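Side-chain contacts in uncharacterized protein Atu2129 (Agrobacterium tumefaciens, PDB 3DNH), which is of unknown function but has a CREG-like, split-barrel fold and may bind a flavin or a related cofactor: residues Y53-A58 with L76-R81; I61-E64 with T68-F71; L235-R240 with K245-A250. One frame throughout, in Å; residues are numbered along the deposited sequence.

Contact 1: residues Y53-A58 with L76-R81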
loop_
_atom_site.group_PDB
_atom_site.type_symbol
_atom_site.label_atom_id
_atom_site.label_comp_id
_atom_site.label_asym_id
_atom_site.label_seq_id
_atom_site.Cartn_x
_atom_site.Cartn_y
_atom_site.Cartn_z
ATOM N N TYR A 53 -8.490 0.074 -18.481
ATOM C CA TYR A 53 -7.498 0.541 -17.507
ATOM C C TYR A 53 -7.588 -0.283 -16.205
ATOM O O TYR A 53 -8.702 -0.769 -15.829
ATOM C CB TYR A 53 -7.727 2.018 -17.143
ATOM C CG TYR A 53 -7.279 3.055 -18.161
ATOM C CD1 TYR A 53 -6.210 3.900 -17.888
ATOM C CD2 TYR A 53 -7.922 3.175 -19.382
ATOM C CE1 TYR A 53 -5.804 4.861 -18.814
ATOM C CE2 TYR A 53 -7.535 4.135 -20.324
ATOM C CZ TYR A 53 -6.465 4.965 -20.023
ATOM O OH TYR A 53 -6.064 5.891 -20.921
ATOM N N PRO A 54 -6.443 -0.418 -15.494
ATOM C CA PRO A 54 -6.538 -1.017 -14.168
ATOM C C PRO A 54 -7.155 -0.008 -13.211
ATOM O O PRO A 54 -7.211 1.204 -13.529
ATOM C CB PRO A 54 -5.073 -1.334 -13.790
ATOM C CG PRO A 54 -4.233 -0.440 -14.659
ATOM C CD PRO A 54 -5.054 -0.018 -15.855
ATOM N N TYR A 55 -7.623 -0.494 -12.065
ATOM C CA TYR A 55 -8.179 0.383 -11.059
ATOM C C TYR A 55 -7.718 -0.161 -9.715
ATOM O O TYR A 55 -7.894 -1.334 -9.433
ATOM C CB TYR A 55 -9.738 0.440 -11.144
ATOM C CG TYR A 55 -10.338 1.251 -10.020
ATOM C CD1 TYR A 55 -10.491 2.635 -10.137
ATOM C CD2 TYR A 55 -10.711 0.641 -8.804
ATOM C CE1 TYR A 55 -11.025 3.391 -9.101
ATOM C CE2 TYR A 55 -11.249 1.398 -7.758
ATOM C CZ TYR A 55 -11.394 2.756 -7.908
ATOM O OH TYR A 55 -11.898 3.498 -6.869
ATOM N N THR A 56 -7.118 0.698 -8.891
ATOM C CA THR A 56 -6.526 0.275 -7.635
ATOM C C THR A 56 -7.266 0.798 -6.417
ATOM O O THR A 56 -7.906 1.874 -6.458
ATOM C CB THR A 56 -5.046 0.688 -7.535
ATOM O OG1 THR A 56 -4.922 2.087 -7.820
ATOM C CG2 THR A 56 -4.218 -0.084 -8.499
ATOM N N THR A 57 -7.158 0.048 -5.319
ATOM C CA THR A 57 -7.540 0.548 -3.982
ATOM C C THR A 57 -6.595 -0.025 -2.929
ATOM O O THR A 57 -5.682 -0.782 -3.274
ATOM C CB THR A 57 -9.080 0.301 -3.639
ATOM O OG1 THR A 57 -9.426 1.035 -2.456
ATOM C CG2 THR A 57 -9.413 -1.187 -3.439
ATOM N N ALA A 58 -6.785 0.369 -1.671
ATOM C CA ALA A 58 -6.148 -0.260 -0.524
ATOM C C ALA A 58 -7.200 -0.983 0.318
ATOM O O ALA A 58 -8.298 -0.458 0.534
ATOM C CB ALA A 58 -5.391 0.766 0.337
ATOM N N LEU A 76 -21.165 -1.076 -2.956
ATOM C CA LEU A 76 -21.378 0.101 -3.809
ATOM C C LEU A 76 -20.067 0.796 -4.254
ATOM O O LEU A 76 -20.044 1.987 -4.513
ATOM C CB LEU A 76 -22.367 1.067 -3.132
ATOM C CG LEU A 76 -23.695 0.468 -2.634
ATOM C CD1 LEU A 76 -24.710 1.582 -2.276
ATOM C CD2 LEU A 76 -24.339 -0.529 -3.642
ATOM N N THR A 77 -18.977 0.037 -4.328
ATOM C CA THR A 77 -17.687 0.598 -4.717
ATOM C C THR A 77 -17.287 0.182 -6.142
ATOM O O THR A 77 -17.737 -0.855 -6.678
ATOM C CB THR A 77 -16.562 0.262 -3.729
ATOM O OG1 THR A 77 -16.273 -1.145 -3.777
ATOM C CG2 THR A 77 -16.922 0.709 -2.298
ATOM N N LEU A 78 -16.457 1.019 -6.751
ATOM C CA LEU A 78 -15.913 0.746 -8.065
ATOM C C LEU A 78 -15.195 -0.604 -8.154
ATOM O O LEU A 78 -15.416 -1.345 -9.103
ATOM C CB LEU A 78 -14.961 1.870 -8.453
ATOM C CG LEU A 78 -15.411 3.047 -9.336
ATOM C CD1 LEU A 78 -16.824 2.928 -9.914
ATOM C CD2 LEU A 78 -15.200 4.400 -8.659
ATOM N N HIS A 79 -14.330 -0.929 -7.186
ATOM C CA HIS A 79 -13.621 -2.208 -7.287
ATOM C C HIS A 79 -14.592 -3.392 -7.170
ATOM O O HIS A 79 -14.485 -4.332 -7.933
ATOM C CB HIS A 79 -12.438 -2.332 -6.313
ATOM C CG HIS A 79 -12.768 -1.955 -4.904
ATOM N ND1 HIS A 79 -13.148 -0.678 -4.540
ATOM C CD2 HIS A 79 -12.734 -2.677 -3.760
ATOM C CE1 HIS A 79 -13.354 -0.636 -3.234
ATOM N NE2 HIS A 79 -13.112 -1.838 -2.735
ATOM N N ALA A 80 -15.541 -3.336 -6.229
ATOM C CA ALA A 80 -16.609 -4.356 -6.143
ATOM C C ALA A 80 -17.286 -4.554 -7.492
ATOM O O ALA A 80 -17.394 -5.703 -7.966
ATOM C CB ALA A 80 -17.641 -3.998 -5.089
ATOM N N ARG A 81 -17.735 -3.438 -8.101
ATOM C CA ARG A 81 -18.324 -3.435 -9.425
ATOM C C ARG A 81 -17.395 -4.113 -10.420
ATOM O O ARG A 81 -17.839 -4.996 -11.177
ATOM C CB ARG A 81 -18.626 -1.995 -9.898
ATOM C CG ARG A 81 -19.590 -1.831 -11.136
ATOM C CD ARG A 81 -18.889 -1.913 -12.518
ATOM N NE ARG A 81 -17.630 -1.139 -12.541
ATOM C CZ ARG A 81 -17.551 0.168 -12.731
ATOM N NH1 ARG A 81 -18.659 0.887 -12.947
ATOM N NH2 ARG A 81 -16.364 0.765 -12.717
HETATM O O HOH W 1 -12.899 2.213 -4.798
#
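Tyr55 meets the first turn of helix 78-85 with the outer end of its ring, and Thr57, two residues on along the same strand, meets His79 with a methyl group. With CG anti to the backbone N (chi1 175°), the Tyr55 ring reaches out from strand 54-63 to Leu78, whose CB packs 3.7 Å from Tyr55 CZ. This is an off-centre CH-pi contact, the two side chains crossing at about a right angle. The same ring reaches the helix backbone, Tyr55 CE2 lying 3.9 Å from His79 N. The imidazole is sandwiched. Thr57 CG2 sits over the centre of one face, 3.6 Å from the ring centroid and only 9° off the normal, while Thr77 OG1 lies above the opposite face, offset toward the rim. Thr77 is also the N-cap of the helix, its OG1 taking a weak bond from Ala80 N and hydrogen-bonded as well to Ala74 O. No direct hydrogen bond crosses between the segments; instead one water bridges them, 2.6 Å from Tyr55 OH in the plane of the ring and 2.9 Å from His79 ND1. Leu44 and Thr46 of the adjacent strand 41-47 also touch His79, and Gln155 of the second subunit packs on Tyr55. Such packing of a short capped helix against a barrel strand, close to the dimer interface, fits the split-barrel fold of the pyridoxamine 5'-phosphate oxidase family.

Contact 2: residues I61-E64 with T68-F71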
loop_
_atom_site.group_PDB
_atom_site.type_symbol
_atom_site.label_atom_id
_atom_site.label_comp_id
_atom_site.label_asym_id
_atom_site.label_seq_id
_atom_site.Cartn_x
_atom_site.Cartn_y
_atom_site.Cartn_z
ATOM N N ILE A 61 -6.338 -7.341 4.763
ATOM C CA ILE A 61 -6.169 -8.767 4.411
ATOM C C ILE A 61 -6.448 -9.696 5.590
ATOM O O ILE A 61 -5.817 -9.566 6.693
ATOM C CB ILE A 61 -4.695 -8.988 3.912
ATOM C CG1 ILE A 61 -4.533 -8.371 2.513
ATOM C CG2 ILE A 61 -4.323 -10.476 3.829
ATOM C CD1 ILE A 61 -5.463 -8.985 1.429
ATOM N N GLY A 62 -7.399 -10.619 5.379
ATOM C CA GLY A 62 -7.552 -11.773 6.288
ATOM C C GLY A 62 -6.798 -12.991 5.721
ATOM O O GLY A 62 -6.496 -13.032 4.542
ATOM N N ILE A 63 -6.447 -13.960 6.565
ATOM C CA ILE A 63 -5.799 -15.182 6.068
ATOM C C ILE A 63 -6.540 -16.392 6.638
ATOM O O ILE A 63 -6.816 -16.440 7.841
ATOM C CB ILE A 63 -4.272 -15.287 6.413
ATOM C CG1 ILE A 63 -3.472 -14.084 5.954
ATOM C CG2 ILE A 63 -3.636 -16.380 5.614
ATOM C CD1 ILE A 63 -3.105 -14.111 4.424
ATOM N N GLU A 64 -6.840 -17.375 5.791
ATOM C CA GLU A 64 -7.453 -18.608 6.252
ATOM C C GLU A 64 -6.362 -19.638 6.680
ATOM O O GLU A 64 -5.193 -19.477 6.309
ATOM C CB GLU A 64 -8.387 -19.144 5.158
ATOM C CG GLU A 64 -9.346 -18.033 4.631
ATOM C CD GLU A 64 -10.341 -18.550 3.592
ATOM O OE1 GLU A 64 -11.522 -18.127 3.652
ATOM O OE2 GLU A 64 -9.931 -19.382 2.736
ATOM N N THR A 68 -4.727 -18.938 2.615
ATOM C CA THR A 68 -5.485 -18.234 1.577
ATOM C C THR A 68 -5.912 -16.830 2.032
ATOM O O THR A 68 -6.623 -16.705 3.043
ATOM C CB THR A 68 -6.758 -19.005 1.148
ATOM O OG1 THR A 68 -6.411 -20.293 0.627
ATOM C CG2 THR A 68 -7.484 -18.239 0.058
ATOM N N PRO A 69 -5.490 -15.780 1.285
ATOM C CA PRO A 69 -5.930 -14.444 1.632
ATOM C C PRO A 69 -7.395 -14.206 1.299
ATOM O O PRO A 69 -7.914 -14.720 0.298
ATOM C CB PRO A 69 -5.045 -13.530 0.775
ATOM C CG PRO A 69 -4.014 -14.370 0.179
ATOM C CD PRO A 69 -4.623 -15.749 0.095
ATOM N N PHE A 70 -8.064 -13.406 2.142
ATOM C CA PHE A 70 -9.449 -13.046 1.846
ATOM C C PHE A 70 -9.627 -11.599 2.250
ATOM O O PHE A 70 -8.831 -11.032 3.005
ATOM C CB PHE A 70 -10.473 -14.016 2.518
ATOM C CG PHE A 70 -10.683 -13.788 4.015
ATOM C CD1 PHE A 70 -11.713 -12.959 4.478
ATOM C CD2 PHE A 70 -9.873 -14.428 4.962
ATOM C CE1 PHE A 70 -11.929 -12.780 5.879
ATOM C CE2 PHE A 70 -10.065 -14.247 6.326
ATOM C CZ PHE A 70 -11.099 -13.410 6.787
ATOM N N PHE A 71 -10.682 -10.994 1.751
ATOM C CA PHE A 71 -10.889 -9.590 2.007
ATOM C C PHE A 71 -12.371 -9.237 1.781
ATOM O O PHE A 71 -13.152 -10.038 1.235
ATOM C CB PHE A 71 -9.945 -8.728 1.143
ATOM C CG PHE A 71 -10.129 -8.918 -0.340
ATOM C CD1 PHE A 71 -11.019 -8.112 -1.055
ATOM C CD2 PHE A 71 -9.396 -9.884 -1.029
ATOM C CE1 PHE A 71 -11.194 -8.286 -2.451
ATOM C CE2 PHE A 71 -9.552 -10.065 -2.405
ATOM C CZ PHE A 71 -10.459 -9.253 -3.124
#
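The beta hairpin of strands 54-63 and 69-74, two neighbours in the antiparallel barrel, is joined here near its turn, where backbone bonds set the register and one aromatic ring lies across the partner strand. Gly62 and Phe70 form the hydrogen-bonded pair: Gly62 N gives to Phe70 O at 2.8 Å, and Phe70 N returns a bond to Gly62 O at 2.9 Å. Nearer the turn, Glu64 N bonds Thr68 O, again at 2.8 Å. Between these bonds stands the non-hydrogen-bonded pair Ile63 and Pro69, on the face of the sheet where Leu36 of helix 28-38 touches both; Ile63 CD1 comes 4.2 Å from Pro69 CB. As is usual for such a pair, the CA atoms make CA-H...O contacts, Pro69 CA with Gly62 O and Ile63 CA with Thr68 O.

The other face belongs to Phe70. Its CG stands between the backbone N and the carbonyl carbon (chi1 77°), which turns the ring back over the opposing strand instead of away from it. Gly62, with no side chain, lets the ring settle directly on its backbone. Glu64 runs on past this ring, its CG 3.7 Å from Phe70 CD2, and lies side by side with Thr68, pointing the same way. The carboxylate is held through OE1 by a salt bridge to Arg148, while Thr68 OG1 bonds Asp66 in the turn. Arg127 and Tyr128 of helix 121-131 pack on Phe70 as well. Gly62 CA rests over one face of the Phe70 ring, 3.9 Å from its centroid and displaced toward the rim.

Contact 3: residues L235-R240 with K245-A250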
loop_
_atom_site.group_PDB
_atom_site.type_symbol
_atom_site.label_atom_id
_atom_site.label_comp_id
_atom_site.label_asym_id
_atom_site.label_seq_id
_atom_site.Cartn_x
_atom_site.Cartn_y
_atom_site.Cartn_z
ATOM N N LEU A 235 4.721 -17.096 14.213
ATOM C CA LEU A 235 5.758 -17.958 14.850
ATOM C C LEU A 235 5.833 -19.260 14.068
ATOM O O LEU A 235 4.845 -19.970 14.002
ATOM C CB LEU A 235 5.423 -18.242 16.323
ATOM C CG LEU A 235 6.420 -19.058 17.204
ATOM C CD1 LEU A 235 7.776 -18.448 17.222
ATOM C CD2 LEU A 235 5.893 -19.191 18.660
ATOM N N TRP A 236 7.002 -19.582 13.489
ATOM C CA TRP A 236 7.164 -20.832 12.768
ATOM C C TRP A 236 7.616 -21.963 13.647
ATOM O O TRP A 236 8.553 -21.805 14.447
ATOM C CB TRP A 236 8.141 -20.671 11.606
ATOM C CG TRP A 236 7.637 -19.658 10.592
ATOM C CD1 TRP A 236 7.799 -18.284 10.639
ATOM C CD2 TRP A 236 6.884 -19.931 9.406
ATOM N NE1 TRP A 236 7.233 -17.692 9.532
ATOM C CE2 TRP A 236 6.647 -18.670 8.763
ATOM C CE3 TRP A 236 6.395 -21.107 8.809
ATOM C CZ2 TRP A 236 5.932 -18.561 7.552
ATOM C CZ3 TRP A 236 5.675 -20.998 7.571
ATOM C CH2 TRP A 236 5.456 -19.741 6.975
ATOM N N PHE A 237 6.961 -23.115 13.516
ATOM C CA PHE A 237 7.409 -24.309 14.257
ATOM C C PHE A 237 8.741 -24.772 13.714
ATOM O O PHE A 237 9.025 -24.572 12.511
ATOM C CB PHE A 237 6.380 -25.431 14.146
ATOM C CG PHE A 237 5.038 -25.093 14.762
ATOM C CD1 PHE A 237 4.969 -24.404 15.999
ATOM C CD2 PHE A 237 3.849 -25.475 14.125
ATOM C CE1 PHE A 237 3.784 -24.114 16.587
ATOM C CE2 PHE A 237 2.602 -25.176 14.720
ATOM C CZ PHE A 237 2.565 -24.497 15.931
ATOM N N ALA A 238 9.558 -25.390 14.567
ATOM C CA ALA A 238 10.784 -26.007 14.075
ATOM C C ALA A 238 10.505 -27.218 13.168
ATOM O O ALA A 238 11.272 -27.493 12.267
ATOM C CB ALA A 238 11.759 -26.389 15.231
ATOM N N GLU A 239 9.439 -27.958 13.445
ATOM C CA GLU A 239 9.006 -29.012 12.543
ATOM C C GLU A 239 7.486 -29.033 12.433
ATOM O O GLU A 239 6.801 -28.448 13.271
ATOM C CB GLU A 239 9.615 -30.387 12.893
ATOM C CG GLU A 239 9.263 -30.916 14.255
ATOM C CD GLU A 239 10.062 -32.158 14.606
ATOM O OE1 GLU A 239 9.939 -32.631 15.763
ATOM O OE2 GLU A 239 10.808 -32.663 13.738
ATOM N N ARG A 240 6.984 -29.656 11.355
ATOM C CA ARG A 240 5.565 -29.606 10.979
ATOM C C ARG A 240 4.790 -30.324 12.060
ATOM O O ARG A 240 5.226 -31.356 12.547
ATOM C CB ARG A 240 5.353 -30.313 9.617
ATOM C CG ARG A 240 3.906 -30.426 9.140
ATOM C CD ARG A 240 3.770 -31.263 7.828
ATOM N NE ARG A 240 2.372 -31.654 7.627
ATOM C CZ ARG A 240 1.434 -30.854 7.127
ATOM N NH1 ARG A 240 1.731 -29.611 6.773
ATOM N NH2 ARG A 240 0.195 -31.288 7.014
ATOM N N LYS A 245 -0.886 -33.745 20.474
ATOM C CA LYS A 245 0.319 -34.140 21.201
ATOM C C LYS A 245 1.535 -33.419 20.634
ATOM O O LYS A 245 2.329 -32.877 21.394
ATOM C CB LYS A 245 0.565 -35.662 21.170
ATOM C CG LYS A 245 1.622 -36.078 22.191
ATOM C CD LYS A 245 1.568 -37.563 22.574
ATOM C CE LYS A 245 1.997 -37.741 24.021
ATOM N NZ LYS A 245 1.170 -36.893 24.933
ATOM N N GLN A 246 1.657 -33.400 19.300
ATOM C CA GLN A 246 2.789 -32.764 18.644
ATOM C C GLN A 246 2.758 -31.259 18.852
ATOM O O GLN A 246 3.799 -30.639 19.036
ATOM C CB GLN A 246 2.871 -33.120 17.157
ATOM C CG GLN A 246 3.192 -34.601 16.875
ATOM C CD GLN A 246 3.109 -34.935 15.398
ATOM O OE1 GLN A 246 2.595 -34.157 14.592
ATOM N NE2 GLN A 246 3.616 -36.104 15.031
ATOM N N PHE A 247 1.565 -30.656 18.831
ATOM C CA PHE A 247 1.461 -29.218 19.084
ATOM C C PHE A 247 1.957 -28.843 20.493
ATOM O O PHE A 247 2.796 -27.952 20.660
ATOM C CB PHE A 247 0.026 -28.763 18.941
ATOM C CG PHE A 247 -0.159 -27.330 19.224
ATOM C CD1 PHE A 247 0.427 -26.372 18.397
ATOM C CD2 PHE A 247 -0.960 -26.906 20.280
ATOM C CE1 PHE A 247 0.269 -25.008 18.645
ATOM C CE2 PHE A 247 -1.139 -25.524 20.516
ATOM C CZ PHE A 247 -0.527 -24.592 19.686
ATOM N N GLU A 248 1.377 -29.501 21.495
ATOM C CA GLU A 248 1.728 -29.293 22.896
ATOM C C GLU A 248 3.246 -29.473 23.128
ATOM O O GLU A 248 3.851 -28.723 23.905
ATOM C CB GLU A 248 0.860 -30.208 23.786
ATOM C CG GLU A 248 1.292 -30.370 25.281
ATOM C CD GLU A 248 0.740 -31.646 25.944
ATOM O OE1 GLU A 248 0.102 -32.461 25.225
ATOM O OE2 GLU A 248 0.965 -31.858 27.172
ATOM N N LYS A 249 3.866 -30.444 22.455
ATOM C CA LYS A 249 5.319 -30.661 22.614
ATOM C C LYS A 249 6.085 -29.488 22.032
ATOM O O LYS A 249 6.927 -28.899 22.696
ATOM C CB LYS A 249 5.804 -31.934 21.917
ATOM C CG LYS A 249 5.171 -33.255 22.370
ATOM C CD LYS A 249 5.462 -33.650 23.830
ATOM C CE LYS A 249 4.342 -33.145 24.774
ATOM N NZ LYS A 249 2.957 -33.403 24.210
ATOM N N ALA A 250 5.807 -29.203 20.764
ATOM C CA ALA A 250 6.314 -28.024 20.068
ATOM C C ALA A 250 6.139 -26.730 20.875
ATOM O O ALA A 250 7.054 -25.916 20.935
ATOM C CB ALA A 250 5.618 -27.869 18.701
#
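Within 245-250, Gln246 is the first residue to approach the 235-240 segment, and it does so loosely: its OE1 lies 4.4 Å from Arg240 O, an acceptor like itself, and takes its bond from the backbone N of Glu242. One residue on, Phe247 makes the principal contact. Its CG is anti to the backbone N (chi1 178°), which carries the ring across to Phe237, where CE1 of Phe247 meets CZ of Phe237 at 3.6 Å. That CZ lies at the edge of the Phe247 ring, near its plane. The two planes are inclined at 72° with centroids 6.0 Å apart, an oblique pairing of aromatic rings. Ala250, a turn after Gln246, then brings its CB to 4.4 Å from Phe237 CD1, so that the Phe237 ring touches successive turns of the helix. Phe237 also touches Leu254 further along, and Val241 packs on both Phe247 and Ala250. The C-terminal helix thus packs beside the end of strand 232-236, an outermost strand of the three-stranded sheet; Phe247 also reaches Ile224 of strand 223-227 and Leu182 and Leu193 of helix 180-194.

How the contacts relate
Contacts 1 and 2 belong to one barrel, contact 3 to a separate three-stranded sheet. Strand 54-63 serves both of the first two, whose centres lie 18 Å apart: its early part meets helix 78-85 in contact 1, and its end pairs with strand 69-74 in contact 2. Along the chain, contact 2 is nested within the loop that contact 1 closes; the hairpin and the helix that follows it are consecutive and both belong to the oxidase-like barrel domain. Contact 3 comes later, its centre 23 Å from that of contact 2 and 41 Å from that of contact 1, contacts 1 and 3 lying on opposite sides of the chain's centre. The second subunit reaches contact 1 but touches neither of the others.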